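Local coordinates for protein ribosomal RNA small subunit methyltransferase E (Neisseria gonorrhoeae, PDB 5VM8) that probably transfers a methyl group from S-adenosyl methionine to the N3 atom of a uridine in 16S ribosomal RNA, as a knotted SPOUT-class enzyme, at residues A[12-17]-A[28-33]; A[81-86]-A[240-245]; A[86-91]-A[113-118]; A[91-96]-A[200-205]; A[175-180]-A[219-224]. All blocks are in the same frame, centred on the assembly; numbering follows the deposited sequence.

Contact 1: residues A[12-17]-A[28-33]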
# COMPACT_ATOMS: atom_id res chain seq x y z
N PHE A 12 6.96 9.78 -11.67
CA PHE A 12 6.12 8.93 -12.48
C PHE A 12 6.60 7.49 -12.34
O PHE A 12 7.79 7.20 -12.46
CB PHE A 12 6.15 9.39 -13.94
CG PHE A 12 5.79 10.84 -14.11
CD1 PHE A 12 4.45 11.24 -14.09
CD2 PHE A 12 6.77 11.80 -14.24
CE1 PHE A 12 4.12 12.58 -14.21
CE2 PHE A 12 6.45 13.13 -14.37
CZ PHE A 12 5.12 13.52 -14.35
N TYR A 13 5.65 6.60 -12.08
CA TYR A 13 5.89 5.16 -12.00
C TYR A 13 6.02 4.59 -13.40
O TYR A 13 5.13 4.76 -14.23
CB TYR A 13 4.74 4.50 -11.25
CG TYR A 13 4.78 2.99 -11.26
CD1 TYR A 13 5.79 2.29 -10.61
CD2 TYR A 13 3.84 2.27 -11.98
CE1 TYR A 13 5.82 0.91 -10.63
CE2 TYR A 13 3.87 0.90 -12.01
CZ TYR A 13 4.86 0.22 -11.34
OH TYR A 13 4.87 -1.16 -11.39
N LEU A 14 7.15 3.93 -13.68
CA LEU A 14 7.39 3.29 -14.97
C LEU A 14 8.03 1.93 -14.71
O LEU A 14 9.25 1.85 -14.46
CB LEU A 14 8.26 4.15 -15.88
CG LEU A 14 8.68 3.56 -17.23
CD1 LEU A 14 7.51 3.40 -18.14
CD2 LEU A 14 9.77 4.39 -17.90
N PRO A 15 7.25 0.84 -14.72
CA PRO A 15 7.81 -0.47 -14.36
C PRO A 15 8.70 -1.06 -15.45
O PRO A 15 8.39 -2.11 -16.00
CB PRO A 15 6.56 -1.34 -14.17
CG PRO A 15 5.57 -0.73 -15.10
CD PRO A 15 5.82 0.76 -15.07
N GLU A 16 9.82 -0.39 -15.75
CA GLU A 16 10.72 -0.84 -16.79
C GLU A 16 12.17 -0.63 -16.35
O GLU A 16 12.47 0.25 -15.54
CB GLU A 16 10.46 -0.11 -18.12
N ASN A 17 13.06 -1.46 -16.88
CA ASN A 17 14.48 -1.31 -16.62
C ASN A 17 15.06 -0.17 -17.47
O ASN A 17 14.88 -0.14 -18.69
CB ASN A 17 15.21 -2.62 -16.92
CG ASN A 17 16.02 -3.12 -15.73
OD1 ASN A 17 17.06 -2.55 -15.39
ND2 ASN A 17 15.55 -4.19 -15.10
N ASP A 28 1.33 5.45 -22.43
CA ASP A 28 0.19 6.33 -22.62
C ASP A 28 -0.28 6.97 -21.32
O ASP A 28 -0.76 8.11 -21.33
CB ASP A 28 -0.96 5.54 -23.26
CG ASP A 28 -2.13 6.42 -23.69
OD1 ASP A 28 -1.99 7.17 -24.68
OD2 ASP A 28 -3.19 6.34 -23.04
N ASN A 29 -0.14 6.27 -20.19
CA ASN A 29 -0.57 6.83 -18.91
C ASN A 29 0.36 7.93 -18.42
O ASN A 29 -0.09 8.87 -17.75
CB ASN A 29 -0.69 5.73 -17.86
CG ASN A 29 0.66 5.17 -17.43
OD1 ASN A 29 1.63 5.21 -18.18
ND2 ASN A 29 0.72 4.64 -16.22
N ILE A 30 1.65 7.85 -18.73
CA ILE A 30 2.57 8.89 -18.32
C ILE A 30 2.42 10.12 -19.22
O ILE A 30 2.66 11.25 -18.78
CB ILE A 30 4.02 8.34 -18.33
CG1 ILE A 30 4.17 7.27 -17.25
CG2 ILE A 30 5.04 9.46 -18.15
CD1 ILE A 30 5.60 6.82 -17.03
N VAL A 31 1.97 9.92 -20.46
CA VAL A 31 1.72 11.03 -21.37
C VAL A 31 0.60 11.92 -20.84
O VAL A 31 0.75 13.14 -20.76
CB VAL A 31 1.39 10.51 -22.78
CG1 VAL A 31 1.03 11.67 -23.71
CG2 VAL A 31 2.54 9.69 -23.33
N ARG A 32 -0.54 11.31 -20.49
CA ARG A 32 -1.65 12.09 -19.94
C ARG A 32 -1.24 12.76 -18.64
O ARG A 32 -1.62 13.91 -18.37
CB ARG A 32 -2.87 11.20 -19.72
CG ARG A 32 -3.22 10.30 -20.88
CD ARG A 32 -4.63 9.77 -20.71
NE ARG A 32 -4.78 8.42 -21.23
CZ ARG A 32 -4.65 7.32 -20.50
NH1 ARG A 32 -4.80 6.12 -21.05
NH2 ARG A 32 -4.35 7.41 -19.20
N HIS A 33 -0.47 12.05 -17.82
CA HIS A 33 0.02 12.59 -16.55
C HIS A 33 0.92 13.80 -16.77
O HIS A 33 0.80 14.82 -16.08
CB HIS A 33 0.75 11.47 -15.78
CG HIS A 33 0.72 11.61 -14.29
ND1 HIS A 33 0.50 12.81 -13.64
CD2 HIS A 33 0.89 10.68 -13.31
CE1 HIS A 33 0.54 12.61 -12.33
NE2 HIS A 33 0.77 11.33 -12.11
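His33 and Phe12 meet beside the carboxylate of Glu145, which is gripped from both segments: OE1 bonds to His33 NE2 and OE2 to the backbone N of Tyr13. The two rings form a T-shaped pair. Phe12 presents its edge, with CE1 3.5 Å from His33 CG over one face of the imidazole, and the planes stand at 87°. In His33, CG stands anti to the backbone N (chi1 -152°), and the bond to Glu145 would help hold the ring's turn. One turn earlier in the helix, Ile30 reaches in with its CD1 methyl. That carbon lies 3.5 Å from Tyr13 O and also touches Leu14 CB and Phe12 CB, and the Leu14 and Ile30 side chains cross at about a right angle. Between these segments the contact is thus aromatic and aliphatic. It lays the start of helix 28-36 against strand 11-13 in the N-terminal PUA-like part. Phe12 and Leu14 also pack on Leu47 of strand 44-48; this sheet neighbour bonds to the backbone of both residues through Thr46 and Phe48, while Glu145 comes from helix 128-147 of the methyltransferase part.

Contact 2: residues A[81-86]-A[240-245]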
# COMPACT_ATOMS: atom_id res chain seq x y z
N SER A 81 10.50 2.21 4.95
CA SER A 81 10.67 1.75 6.32
C SER A 81 11.30 0.37 6.32
O SER A 81 10.97 -0.46 5.46
CB SER A 81 9.32 1.70 7.04
OG SER A 81 9.41 1.12 8.35
N PRO A 82 12.23 0.09 7.25
CA PRO A 82 12.80 -1.26 7.33
C PRO A 82 11.84 -2.25 7.94
O PRO A 82 12.10 -3.46 7.89
CB PRO A 82 14.03 -1.05 8.22
CG PRO A 82 13.66 0.09 9.10
CD PRO A 82 12.76 0.99 8.29
N LEU A 83 10.76 -1.75 8.54
CA LEU A 83 9.72 -2.59 9.11
C LEU A 83 8.82 -3.12 8.00
O LEU A 83 8.38 -2.36 7.13
CB LEU A 83 8.91 -1.78 10.12
CG LEU A 83 7.87 -2.50 10.97
CD1 LEU A 83 8.56 -3.60 11.79
CD2 LEU A 83 7.14 -1.50 11.88
N ASN A 84 8.55 -4.41 8.04
CA ASN A 84 7.73 -5.09 7.04
C ASN A 84 6.31 -5.26 7.58
O ASN A 84 6.09 -6.03 8.51
CB ASN A 84 8.38 -6.43 6.71
CG ASN A 84 7.87 -7.02 5.44
OD1 ASN A 84 6.67 -7.13 5.23
ND2 ASN A 84 8.78 -7.42 4.57
N ILE A 85 5.35 -4.53 7.02
CA ILE A 85 3.95 -4.58 7.45
C ILE A 85 3.08 -4.98 6.26
O ILE A 85 2.99 -4.25 5.28
CB ILE A 85 3.47 -3.23 7.99
CG1 ILE A 85 4.38 -2.71 9.09
CG2 ILE A 85 2.02 -3.36 8.49
CD1 ILE A 85 4.21 -1.22 9.35
N THR A 86 2.37 -6.11 6.39
CA THR A 86 1.30 -6.47 5.47
C THR A 86 -0.02 -6.08 6.12
O THR A 86 -0.35 -6.58 7.20
CB THR A 86 1.30 -7.96 5.13
OG1 THR A 86 2.53 -8.32 4.49
CG2 THR A 86 0.09 -8.36 4.25
N ALA A 240 1.62 4.06 14.65
CA ALA A 240 2.11 3.59 15.94
C ALA A 240 3.17 2.52 15.75
O ALA A 240 4.16 2.47 16.50
CB ALA A 240 0.94 3.05 16.77
N MET A 241 2.99 1.64 14.76
CA MET A 241 3.99 0.60 14.50
C MET A 241 5.30 1.21 14.00
O MET A 241 6.38 0.76 14.38
CB MET A 241 3.46 -0.40 13.48
CG MET A 241 2.36 -1.31 13.97
SD MET A 241 1.66 -2.37 12.65
CE MET A 241 0.10 -2.75 13.42
N GLN A 242 5.21 2.21 13.11
CA GLN A 242 6.43 2.88 12.66
C GLN A 242 7.14 3.63 13.80
O GLN A 242 8.36 3.82 13.74
CB GLN A 242 6.13 3.87 11.50
CG GLN A 242 5.49 3.26 10.22
CD GLN A 242 6.40 2.26 9.47
OE1 GLN A 242 7.52 1.94 9.89
NE2 GLN A 242 5.90 1.77 8.35
N THR A 243 6.39 4.06 14.81
CA THR A 243 6.98 4.76 15.95
C THR A 243 7.70 3.79 16.90
O THR A 243 8.78 4.11 17.42
CB THR A 243 5.88 5.56 16.68
OG1 THR A 243 5.29 6.49 15.77
CG2 THR A 243 6.43 6.30 17.88
N LEU A 244 7.13 2.59 17.11
CA LEU A 244 7.74 1.58 17.98
C LEU A 244 8.84 0.79 17.27
O LEU A 244 9.84 0.44 17.88
CB LEU A 244 6.68 0.62 18.50
CG LEU A 244 5.66 1.21 19.47
CD1 LEU A 244 4.49 0.28 19.67
CD2 LEU A 244 6.37 1.49 20.78
N TRP A 245 8.64 0.44 16.00
CA TRP A 245 9.52 -0.50 15.33
C TRP A 245 10.00 -0.03 13.96
O TRP A 245 10.84 -0.71 13.36
CB TRP A 245 8.84 -1.88 15.22
CG TRP A 245 8.20 -2.30 16.54
CD1 TRP A 245 8.83 -2.43 17.74
CD2 TRP A 245 6.82 -2.63 16.78
NE1 TRP A 245 7.94 -2.79 18.71
CE2 TRP A 245 6.70 -2.92 18.16
CE3 TRP A 245 5.68 -2.70 15.98
CZ2 TRP A 245 5.49 -3.28 18.75
CZ3 TRP A 245 4.48 -3.05 16.58
CH2 TRP A 245 4.40 -3.35 17.95
O HOH W 1 6.28 -0.18 6.77
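Leu83 and Trp245 bring the backbones closest, with their CA atoms 6.6 Å apart, where the chain leading into strand 85-90 passes the end of helix 232-244 and Trp245 is the first residue to leave helical geometry. Leu83 fills this corner. Its CD2 methyl lies 3.8 Å from Trp245 CB and 3.5 Å from Met241 O, a carbonyl that also accepts from Trp245 N. Ile85 comes in farther along the strand, its CD1 lying 4.3 Å from Met241 CB and 3.6 Å from Gln242 NE2. Met241 and Trp245 continue onto Ile195 of strand 195-199, so the helix end covers two neighbouring strands.

The polar part centres on the buried amide of Gln242. Its chain turns at chi2 (-65°), and the amide arrives at Ser81, whose OG donates to Gln242 OE1 over 2.6 Å. The donor approaches at 123° to the C=O and is tilted 21° from the carbonyl plane. The same Ser81 OG accepts from Leu83 N at 3.2 Å, which makes an ST turn. At the nitrogen end of the amide, NE2 donates to Leu107 O. A water that donates to Leu83 O at 3.0 Å also accepts from NE2, although that second link is modelled doubtfully short.

These partners fit one orientation of the amide, since turning it over would set its oxygen against Leu107 O. The serine hydroxyl, used as donor and acceptor at once, is probably held in direction by its two bonds, and the buried Gln242 amide finds polar partners at both ends amid apolar side chains.

Contact 3: residues A[86-91]-A[113-118]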
# COMPACT_ATOMS: atom_id res chain seq x y z
N THR A 86 2.37 -6.11 6.39
CA THR A 86 1.30 -6.47 5.47
C THR A 86 -0.02 -6.08 6.12
O THR A 86 -0.35 -6.58 7.20
CB THR A 86 1.30 -7.96 5.13
OG1 THR A 86 2.53 -8.32 4.49
CG2 THR A 86 0.09 -8.36 4.25
N LEU A 87 -0.78 -5.23 5.45
CA LEU A 87 -2.13 -4.87 5.87
C LEU A 87 -3.10 -5.83 5.21
O LEU A 87 -3.24 -5.83 3.98
CB LEU A 87 -2.45 -3.42 5.49
CG LEU A 87 -3.91 -2.96 5.55
CD1 LEU A 87 -4.53 -3.17 6.93
CD2 LEU A 87 -4.02 -1.48 5.10
N ILE A 88 -3.72 -6.71 6.00
CA ILE A 88 -4.82 -7.53 5.53
C ILE A 88 -6.11 -6.78 5.86
O ILE A 88 -6.53 -6.76 7.02
CB ILE A 88 -4.84 -8.92 6.19
CG1 ILE A 88 -3.55 -9.69 5.93
CG2 ILE A 88 -6.02 -9.75 5.65
CD1 ILE A 88 -3.63 -11.12 6.42
N GLN A 89 -6.77 -6.27 4.82
CA GLN A 89 -7.92 -5.38 4.91
C GLN A 89 -9.15 -6.04 4.30
O GLN A 89 -9.16 -6.36 3.11
CB GLN A 89 -7.62 -4.06 4.17
CG GLN A 89 -8.80 -3.09 4.14
CD GLN A 89 -9.12 -2.58 5.52
OE1 GLN A 89 -8.27 -1.94 6.16
NE2 GLN A 89 -10.34 -2.88 6.02
N SER A 90 -10.21 -6.18 5.09
CA SER A 90 -11.48 -6.61 4.55
C SER A 90 -12.07 -5.54 3.64
O SER A 90 -12.07 -4.36 3.99
CB SER A 90 -12.49 -6.91 5.65
OG SER A 90 -11.87 -7.66 6.66
N ILE A 91 -12.58 -5.99 2.48
CA ILE A 91 -13.09 -5.08 1.47
C ILE A 91 -14.15 -4.19 2.09
O ILE A 91 -15.08 -4.69 2.73
CB ILE A 91 -13.70 -5.84 0.29
CG1 ILE A 91 -12.76 -6.92 -0.23
CG2 ILE A 91 -14.03 -4.88 -0.82
CD1 ILE A 91 -11.52 -6.38 -0.80
N GLN A 113 -3.27 -7.04 1.34
CA GLN A 113 -4.00 -8.25 0.99
C GLN A 113 -5.48 -7.96 1.22
O GLN A 113 -5.97 -8.08 2.34
CB GLN A 113 -3.52 -9.45 1.81
CG GLN A 113 -4.28 -10.76 1.57
CD GLN A 113 -4.15 -11.27 0.14
OE1 GLN A 113 -3.16 -11.92 -0.22
NE2 GLN A 113 -5.16 -10.97 -0.68
N PRO A 114 -6.21 -7.55 0.19
CA PRO A 114 -7.65 -7.36 0.35
C PRO A 114 -8.35 -8.70 0.49
O PRO A 114 -8.04 -9.66 -0.22
CB PRO A 114 -8.07 -6.66 -0.95
CG PRO A 114 -7.05 -7.13 -1.96
CD PRO A 114 -5.76 -7.34 -1.20
N VAL A 115 -9.33 -8.76 1.40
CA VAL A 115 -10.01 -10.02 1.67
C VAL A 115 -11.50 -9.78 1.77
O VAL A 115 -11.96 -8.71 2.19
CB VAL A 115 -9.56 -10.75 2.96
CG1 VAL A 115 -8.08 -11.06 2.95
CG2 VAL A 115 -9.98 -9.99 4.20
N ILE A 116 -12.25 -10.81 1.41
CA ILE A 116 -13.69 -10.82 1.60
C ILE A 116 -13.95 -11.45 2.95
O ILE A 116 -13.49 -12.56 3.22
CB ILE A 116 -14.41 -11.60 0.49
CG1 ILE A 116 -13.90 -11.16 -0.89
CG2 ILE A 116 -15.91 -11.40 0.65
CD1 ILE A 116 -14.43 -12.01 -2.02
N SER A 117 -14.60 -10.71 3.83
CA SER A 117 -15.04 -11.23 5.11
C SER A 117 -16.56 -11.28 5.08
O SER A 117 -17.20 -10.93 4.09
CB SER A 117 -14.51 -10.39 6.28
OG SER A 117 -15.18 -9.16 6.40
N GLU A 118 -17.12 -11.76 6.18
CA GLU A 118 -18.54 -12.05 6.23
C GLU A 118 -19.36 -10.81 5.91
O GLU A 118 -20.30 -10.85 5.10
CB GLU A 118 -18.90 -12.59 7.61
CG GLU A 118 -20.38 -12.74 7.86
CD GLU A 118 -20.94 -14.04 7.35
OE1 GLU A 118 -20.15 -14.83 6.80
OE2 GLU A 118 -22.16 -14.25 7.50
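The beta-alpha-beta unit formed by strand 85-90, helix 94-106 and strand 111-116 closes here, where Gln89, Ile91, Gln113 and Val115 join two neighbouring parallel strands of the SPOUT methyltransferase sheet. The short axes come within 4.6 Å and are 29° apart in direction. Four backbone bonds cross in a parallel ladder. Gln113 N donates to Leu87 O, nearly straight at 170°, and Gln89 N donates back to Gln113 O. Val115 N then reaches Gln89 O. The last rung is the shortest, with Ile91 N 2.8 Å from Val115 O. The donors from 113-118 toward this strand are Gln113 and Val115, and the proline between them, which has no N-H, costs the ladder nothing. CA-H...O contacts from Ile88, Pro114 and Ser90 fill in between.

Ile88, Ser90, Gln113 and Val115 share one face of the sheet. Gln89 and Pro114 take the other, where Gln89 packs on Met97 and Thr100 of helix 94-106. Ser90 OG bonds to Val199 O of strand 195-199, whereas Gln113 NE2 bonds to Pro157 O as well as to its own neighbour Pro114 O. Ile88 and Gln113 lie side by side and point the same way.

After Ser90, Ile91 reaches across to the other segment. Bent at chi2 (-65°), it sets CD1 3.5 Å from Pro114 CB, and both side chains lean on Trp136 of helix 128-147. On the opposite face the branches of two neighbours close up: Ile88 CG2 lies 3.6 Å from Val115 CG1.

Contact 4: residues A[91-96]-A[200-205]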
# COMPACT_ATOMS: atom_id res chain seq x y z
N ILE A 91 -12.58 -5.99 2.48
CA ILE A 91 -13.09 -5.08 1.47
C ILE A 91 -14.15 -4.19 2.09
O ILE A 91 -15.08 -4.69 2.73
CB ILE A 91 -13.70 -5.84 0.29
CG1 ILE A 91 -12.76 -6.92 -0.23
CG2 ILE A 91 -14.03 -4.88 -0.82
CD1 ILE A 91 -11.52 -6.38 -0.80
N SER A 92 -13.95 -2.88 1.99
CA SER A 92 -14.92 -1.88 2.41
C SER A 92 -15.30 -0.99 1.23
O SER A 92 -14.64 -1.00 0.18
CB SER A 92 -14.33 -1.05 3.55
OG SER A 92 -13.78 -1.93 4.49
N SER A 93 -16.39 -0.25 1.39
CA SER A 93 -16.92 0.55 0.28
C SER A 93 -16.28 1.93 0.21
O SER A 93 -15.89 2.51 1.22
CB SER A 93 -18.45 0.70 0.32
OG SER A 93 -18.90 1.69 1.20
N GLY A 94 -16.14 2.41 -1.02
CA GLY A 94 -15.64 3.72 -1.41
C GLY A 94 -14.51 4.39 -0.68
O GLY A 94 -13.37 3.91 -0.69
N ASP A 95 -14.84 5.53 -0.06
CA ASP A 95 -13.86 6.37 0.63
C ASP A 95 -13.15 5.62 1.73
O ASP A 95 -11.95 5.82 1.95
CB ASP A 95 -14.53 7.62 1.23
CG ASP A 95 -14.53 8.77 0.28
OD1 ASP A 95 -14.15 8.55 -0.89
OD2 ASP A 95 -14.90 9.90 0.70
N ARG A 96 -13.86 4.75 2.44
CA ARG A 96 -13.20 4.08 3.55
C ARG A 96 -12.06 3.19 3.05
O ARG A 96 -10.96 3.19 3.61
CB ARG A 96 -14.23 3.26 4.31
CG ARG A 96 -13.65 2.55 5.50
CD ARG A 96 -14.78 1.90 6.25
NE ARG A 96 -14.31 1.25 7.46
CZ ARG A 96 -14.78 1.52 8.67
NH1 ARG A 96 -15.74 2.44 8.80
NH2 ARG A 96 -14.32 0.88 9.72
N GLY A 200 -10.97 -5.18 9.86
CA GLY A 200 -12.29 -5.49 9.38
C GLY A 200 -12.97 -4.40 8.58
O GLY A 200 -12.44 -3.29 8.40
N PRO A 201 -14.13 -4.72 8.05
CA PRO A 201 -14.89 -3.74 7.26
C PRO A 201 -15.72 -2.86 8.17
O PRO A 201 -15.57 -2.94 9.39
CB PRO A 201 -15.78 -4.63 6.36
CG PRO A 201 -16.02 -5.89 7.21
CD PRO A 201 -14.77 -6.06 8.07
N GLU A 202 -16.58 -2.02 7.57
CA GLU A 202 -17.52 -1.20 8.32
C GLU A 202 -18.24 -2.02 9.39
O GLU A 202 -18.20 -1.69 10.58
CB GLU A 202 -18.57 -0.58 7.39
CG GLU A 202 -18.07 0.12 6.14
CD GLU A 202 -17.88 -0.79 4.92
OE1 GLU A 202 -17.71 -0.22 3.82
OE2 GLU A 202 -17.89 -2.03 5.04
N GLY A 203 -18.87 -3.13 8.97
CA GLY A 203 -19.66 -3.96 9.86
C GLY A 203 -18.88 -4.71 10.92
O GLY A 203 -19.48 -5.25 11.85
N GLY A 204 -17.55 -4.80 10.77
CA GLY A 204 -16.73 -5.43 11.78
C GLY A 204 -16.56 -6.92 11.60
O GLY A 204 -16.95 -7.53 10.60
N TRP A 205 -15.91 -7.52 12.59
CA TRP A 205 -15.70 -8.97 12.62
C TRP A 205 -16.90 -9.71 13.20
O TRP A 205 -17.55 -9.24 14.13
CB TRP A 205 -14.47 -9.31 13.47
CG TRP A 205 -13.19 -8.69 13.02
CD1 TRP A 205 -12.35 -7.90 13.76
CD2 TRP A 205 -12.58 -8.83 11.73
NE1 TRP A 205 -11.25 -7.56 13.01
CE2 TRP A 205 -11.38 -8.11 11.76
CE3 TRP A 205 -12.95 -9.50 10.55
CZ2 TRP A 205 -10.51 -8.06 10.66
CZ3 TRP A 205 -12.11 -9.43 9.46
CH2 TRP A 205 -10.91 -8.69 9.51
O HOH W 2 -17.75 -3.96 2.83
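Arg96 runs out extended from the helix, its CG anti to the backbone N (chi1 -179°), while Glu202 doubles back with a bend at chi2 (87°), and the two side chains slide past each other in opposite directions. They touch through their aliphatic parts, Arg96 CD lying 3.7 Å from Glu202 CG. The guanidinium lays one face over Glu202 CA, which sits 3.9 Å from Arg96 CZ, close to above the centre of the group. This is not a salt bridge: Arg96 NE is 5.2 Å from Glu202 OE1, and Arg96 NH2 instead donates to Arg229 O. The bend in Glu202 brings CD round, and the carboxylate meets the backbone of Ser93. Ser93 N donates to Glu202 OE1 at 2.8 Å on the syn side, almost perfectly straight at 179°, and Ser93 OG adds a weak bond to the same oxygen.

The loop that carries Glu202 follows strand 195-199 and faces the connection between strand 85-90 and helix 94-106. It reads Gly-Pro-Glu-Gly-Gly, a glycine-rich sequence as in RsmE-type SPOUT enzymes, where such a loop probably belongs to the knotted, cofactor-binding region. A type I turn from Pro201 to Gly204, closed by Gly204 N to Pro201 O, shapes it.

Ser92 CB packs by Glu202 OE1, while Ser92 OG lies 3.5 Å from Pro201 CA, its hydroxyl being bonded to Ser90 O. A water sits between the two loops, 2.8 Å from Ile91 O and 2.9 Å from Glu202 OE2.

Contact 5: residues A[175-180]-A[219-224]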
# COMPACT_ATOMS: atom_id res chain seq x y z
N LEU A 175 -1.42 -9.85 14.09
CA LEU A 175 -2.19 -8.89 14.85
C LEU A 175 -3.55 -8.72 14.19
O LEU A 175 -3.65 -8.63 12.97
CB LEU A 175 -1.44 -7.54 14.88
CG LEU A 175 -0.04 -7.64 15.49
CD1 LEU A 175 0.61 -6.28 15.58
CD2 LEU A 175 -0.05 -8.32 16.89
N ILE A 176 -4.60 -8.68 15.02
CA ILE A 176 -5.94 -8.34 14.57
C ILE A 176 -6.47 -7.22 15.45
O ILE A 176 -6.34 -7.28 16.68
CB ILE A 176 -6.88 -9.57 14.57
CG1 ILE A 176 -8.26 -9.18 14.07
CG2 ILE A 176 -6.95 -10.23 15.94
CD1 ILE A 176 -9.25 -10.34 13.93
N MET A 177 -6.99 -6.16 14.81
CA MET A 177 -7.64 -5.07 15.55
C MET A 177 -8.99 -5.53 16.04
O MET A 177 -9.91 -5.76 15.25
CB MET A 177 -7.79 -3.82 14.71
CG MET A 177 -6.49 -3.15 14.38
SD MET A 177 -6.62 -1.35 14.43
CE MET A 177 -7.41 -1.10 16.02
N SER A 178 -9.11 -5.64 17.34
CA SER A 178 -10.34 -6.13 17.92
C SER A 178 -10.27 -5.80 19.38
O SER A 178 -9.18 -5.73 19.94
CB SER A 178 -10.48 -7.66 17.73
OG SER A 178 -11.55 -8.15 18.50
N ILE A 179 -11.44 -5.65 20.00
CA ILE A 179 -11.48 -5.31 21.41
C ILE A 179 -11.55 -6.56 22.27
O ILE A 179 -11.48 -6.46 23.50
CB ILE A 179 -12.68 -4.39 21.69
CG1 ILE A 179 -12.40 -3.48 22.89
CG2 ILE A 179 -13.95 -5.23 21.90
CD1 ILE A 179 -13.22 -2.19 22.88
N ASN A 180 -11.67 -7.73 21.65
CA ASN A 180 -11.94 -8.97 22.37
C ASN A 180 -10.65 -9.78 22.51
O ASN A 180 -9.95 -10.01 21.53
CB ASN A 180 -13.01 -9.76 21.63
CG ASN A 180 -14.34 -9.01 21.57
OD1 ASN A 180 -14.87 -8.59 22.60
ND2 ASN A 180 -14.85 -8.81 20.36
N GLN A 219 -2.91 -12.19 17.56
CA GLN A 219 -3.09 -11.46 18.81
C GLN A 219 -3.97 -10.24 18.55
O GLN A 219 -3.72 -9.48 17.60
CB GLN A 219 -1.75 -11.02 19.42
CG GLN A 219 -1.91 -10.04 20.61
CD GLN A 219 -2.64 -10.64 21.84
OE1 GLN A 219 -2.15 -11.57 22.48
NE2 GLN A 219 -3.79 -10.07 22.17
N ALA A 220 -5.02 -10.11 19.36
CA ALA A 220 -5.94 -8.98 19.28
C ALA A 220 -5.34 -7.76 19.99
O ALA A 220 -4.84 -7.87 21.12
CB ALA A 220 -7.29 -9.36 19.87
N VAL A 221 -5.38 -6.61 19.32
CA VAL A 221 -4.74 -5.37 19.78
C VAL A 221 -5.72 -4.21 19.78
O VAL A 221 -6.62 -4.14 18.93
CB VAL A 221 -3.52 -4.98 18.92
CG1 VAL A 221 -2.36 -5.95 19.12
CG2 VAL A 221 -3.93 -4.90 17.47
N THR A 222 -5.58 -3.34 20.77
CA THR A 222 -6.26 -2.05 20.83
C THR A 222 -5.22 -0.94 20.87
O THR A 222 -4.07 -1.17 21.25
CB THR A 222 -7.13 -1.90 22.07
OG1 THR A 222 -6.27 -1.87 23.21
CG2 THR A 222 -8.18 -3.00 22.17
N LEU A 223 -5.61 0.25 20.42
CA LEU A 223 -4.79 1.46 20.56
C LEU A 223 -5.59 2.53 21.28
O LEU A 223 -6.48 3.13 20.68
CB LEU A 223 -4.34 2.03 19.23
CG LEU A 223 -4.55 1.40 17.91
CD1 LEU A 223 -5.11 2.46 17.00
CD2 LEU A 223 -3.15 1.00 17.49
N GLY A 224 -5.25 2.82 22.51
CA GLY A 224 -5.87 3.95 23.18
C GLY A 224 -7.21 3.62 23.81
O GLY A 224 -7.80 2.57 23.59
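Ile176 and Val221 sit at the heart of a parallel strand pair, 173-177 with 219-222, in the SPOUT domain's sheet. The backbone bonds come first: Ile176 N donates to Gln219 O at 2.8 Å, Val221 N to Ile176 O at 2.9 Å, and Ser178 N to Val221 O in a weak bond. CA-H...O contacts from Leu175 and Ala220 accompany them. The short axes already stand 46° apart, and the ladder weakens as the chain leaves strand 173-177.

Apolar contacts follow on both faces. Leu175, Met177 and Val221 share one, where Leu175 CD2 lies 4.0 Å from Val221 CG1 with the side chains crossing at about a right angle. Farther along, Met177 CE reaches Leu223 CG at 4.2 Å, and both residues pack on helix 232-244. Ile176 and Ala220 occupy the other face, where Ile176 CG2 lies 4.0 Å from Ala220 CB.

Among the polar side chains, Ser178 OG accepts from Asn180 N, an ST turn, and also pairs with Glu210 OE1, which Asn180 ND2 reaches too. After the turn, Asn180 O lies 3.2 Å from Ala220 CB of strand 219-222.

Overall arrangement
Contact 1 comes first along the chain and stands apart in the N-terminal PUA-like part, its centre 28 to 40 Å from the centres of the others. Contacts 2 to 5 belong to the methyltransferase domain; 2, 3 and 5 reach its parallel sheet, and contact 4 joins a loop to the start of helix 94-106 beside it. Contacts 2 and 3 share Thr86, contacts 3 and 4 share Ile91 with centres 9 Å apart, and contact 5 meets contact 4 through Trp205 and contact 2 through Met241. Contact 2 joins strand 85-90 and the chain before it to helix 232-244; contacts 4 and 5 lie between its segments. Contact 4 crosses 3 and 5 in sequence. The protein is a trefoil-knotted methyltransferase.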